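Local coordinates for protein probable acetyltransferase (Agrobacterium tumefaciens, PDB 2GE3) that probably transfers the acetyl group of acetyl coenzyme A, which it binds, to an acceptor substrate, as a member of the GNAT acetyltransferase family, at residues D57-F61 / C73-R77. Residues are numbered along the deposited sequence; the frame is centred on the assembly and turned at random.
Sequences DHPQF and CDIRR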
loop_
_atom_site.group_PDB
_atom_site.type_symbol
_atom_site.label_atom_id
_atom_site.label_comp_id
_atom_site.label_asym_id
_atom_site.label_seq_id
_atom_site.Cartn_x
_atom_site.Cartn_y
_atom_site.Cartn_z
ATOM N N ASP A 57 -5.534 10.281 -17.198
ATOM C CA ASP A 57 -4.463 11.247 -17.268
ATOM C C ASP A 57 -3.291 11.033 -16.260
ATOM O O ASP A 57 -2.545 11.992 -15.993
ATOM C CB ASP A 57 -5.068 12.666 -17.203
ATOM C CG ASP A 57 -4.160 13.716 -17.824
ATOM O OD1 ASP A 57 -3.710 13.505 -18.980
ATOM O OD2 ASP A 57 -3.873 14.752 -17.155
ATOM N N HIS A 58 -3.128 9.789 -15.753
ATOM C CA HIS A 58 -2.056 9.410 -14.772
ATOM C C HIS A 58 -0.666 9.187 -15.425
ATOM O O HIS A 58 -0.584 8.497 -16.468
ATOM C CB HIS A 58 -2.430 8.162 -14.004
ATOM C CG HIS A 58 -3.689 8.304 -13.214
ATOM N ND1 HIS A 58 -4.361 7.224 -12.690
ATOM C CD2 HIS A 58 -4.415 9.399 -12.883
ATOM C CE1 HIS A 58 -5.443 7.644 -12.062
ATOM N NE2 HIS A 58 -5.497 8.964 -12.166
ATOM N N PRO A 59 0.396 9.823 -14.855
ATOM C CA PRO A 59 1.715 9.964 -15.535
ATOM C C PRO A 59 2.323 8.591 -15.815
ATOM O O PRO A 59 2.378 7.756 -14.909
ATOM C CB PRO A 59 2.569 10.748 -14.533
ATOM C CG PRO A 59 1.636 11.247 -13.486
ATOM C CD PRO A 59 0.353 10.489 -13.537
ATOM N N GLN A 60 2.626 8.322 -17.082
ATOM C CA GLN A 60 3.154 7.071 -17.454
ATOM C C GLN A 60 3.988 7.260 -18.707
ATOM O O GLN A 60 3.477 7.624 -19.748
ATOM C CB GLN A 60 2.061 6.029 -17.660
ATOM C CG GLN A 60 2.598 4.635 -18.056
ATOM C CD GLN A 60 1.446 3.585 -18.003
ATOM O OE1 GLN A 60 0.270 3.882 -18.384
ATOM N NE2 GLN A 60 1.762 2.397 -17.449
ATOM N N PHE A 61 5.290 7.029 -18.583
ATOM C CA PHE A 61 6.222 7.360 -19.654
ATOM C C PHE A 61 6.986 6.131 -20.078
ATOM O O PHE A 61 7.293 5.261 -19.251
ATOM C CB PHE A 61 7.191 8.462 -19.152
ATOM C CG PHE A 61 6.547 9.817 -19.066
ATOM C CD1 PHE A 61 5.687 10.150 -18.006
ATOM C CD2 PHE A 61 6.712 10.720 -20.103
ATOM C CE1 PHE A 61 4.986 11.413 -18.014
ATOM C CE2 PHE A 61 6.056 11.940 -20.097
ATOM C CZ PHE A 61 5.190 12.280 -19.059
ATOM N N CYS A 73 8.374 4.438 -16.556
ATOM C CA CYS A 73 8.273 4.973 -15.245
ATOM C C CYS A 73 6.814 5.368 -15.159
ATOM O O CYS A 73 6.291 6.036 -16.053
ATOM C CB CYS A 73 9.266 6.163 -15.084
ATOM S SG CYS A 73 9.235 7.007 -13.488
ATOM N N ASP A 74 6.167 5.047 -14.055
ATOM C CA ASP A 74 4.788 5.430 -13.939
ATOM C C ASP A 74 4.336 5.777 -12.511
ATOM O O ASP A 74 4.968 5.401 -11.516
ATOM C CB ASP A 74 3.835 4.471 -14.660
ATOM C CG ASP A 74 3.907 3.013 -14.167
ATOM O OD1 ASP A 74 4.171 2.745 -12.957
ATOM O OD2 ASP A 74 3.627 2.106 -15.025
ATOM N N ILE A 75 3.287 6.591 -12.435
ATOM C CA ILE A 75 2.799 7.014 -11.115
ATOM C C ILE A 75 1.303 6.632 -11.032
ATOM O O ILE A 75 0.505 7.118 -11.846
ATOM C CB ILE A 75 3.144 8.519 -10.757
ATOM C CG1 ILE A 75 4.663 8.720 -10.674
ATOM C CG2 ILE A 75 2.505 8.970 -9.389
ATOM C CD1 ILE A 75 5.195 10.176 -10.442
ATOM N N ARG A 76 0.957 5.701 -10.132
ATOM C CA ARG A 76 -0.452 5.397 -9.847
ATOM C C ARG A 76 -1.007 6.234 -8.674
ATOM O O ARG A 76 -0.537 6.133 -7.515
ATOM C CB ARG A 76 -0.692 3.892 -9.668
ATOM C CG ARG A 76 -0.046 3.249 -8.376
ATOM C CD ARG A 76 -0.253 1.692 -8.291
ATOM N NE ARG A 76 -0.016 1.216 -9.665
ATOM C CZ ARG A 76 1.180 0.882 -10.122
ATOM N NH1 ARG A 76 2.229 0.918 -9.274
ATOM N NH2 ARG A 76 1.317 0.513 -11.406
ATOM N N ARG A 77 -1.994 7.081 -9.009
ATOM C CA ARG A 77 -2.851 7.788 -8.036
ATOM C C ARG A 77 -3.594 6.862 -7.038
ATOM O O ARG A 77 -4.229 5.905 -7.455
ATOM C CB ARG A 77 -3.858 8.681 -8.742
ATOM C CG ARG A 77 -4.290 9.857 -7.868
ATOM C CD ARG A 77 -5.251 10.801 -8.593
ATOM N NE ARG A 77 -5.680 11.893 -7.743
ATOM C CZ ARG A 77 -6.766 12.645 -7.983
ATOM N NH1 ARG A 77 -7.543 12.397 -9.042
ATOM N NH2 ARG A 77 -7.101 13.656 -7.172
HETATM O O HOH W 1 -7.629 10.662 -11.093
#
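Gln60 and Asp74 sit directly across from each other as a non-hydrogen-bonded antiparallel pair, their side chains running alongside on one face of the sheet. Gln60 CB lies 3.8 Å from Asp74 CB, and CG, set anti to the backbone N (chi1 -179°), comes closer still, 3.6 Å from Asp74 CB. Further along the extended chain CD stays 4.0 Å from Asp74 OD2, and only NE2 comes within bonding distance of that oxygen, at 3.1 Å, in a weak, bent bond (130° at the hydrogen) between amide and carboxylate planes turned 62° apart. Phe49 and Met53 of helix 43-55 pack against Gln60 on this face. Gln60 and Asp74 belong to the hairpin of strands 60-65 and 68-77 in the mixed sheet of the GNAT fold; Phe61 N donates to Cys73 O and Cys73 N to Phe61 O, and just ahead of the first strand Ile75 N donates to Pro59 O at 2.9 Å. Phe61 and Cys73 project from the other face, against helix 102-117, with the Cys73 side chain about 8 Å from the bound acetyl coenzyme A. Beyond the paired residues, Pro59 CG rests 4.1 Å from Ile75 CB. Arg77 CB lies over one face of the His58 ring, 4.0 Å from its centroid, in a CH-pi contact. A water in the plane of both groups links His58 NE2 to Arg77 NH1, from which it accepts, while Arg77 NE is bonded to Ala84 O.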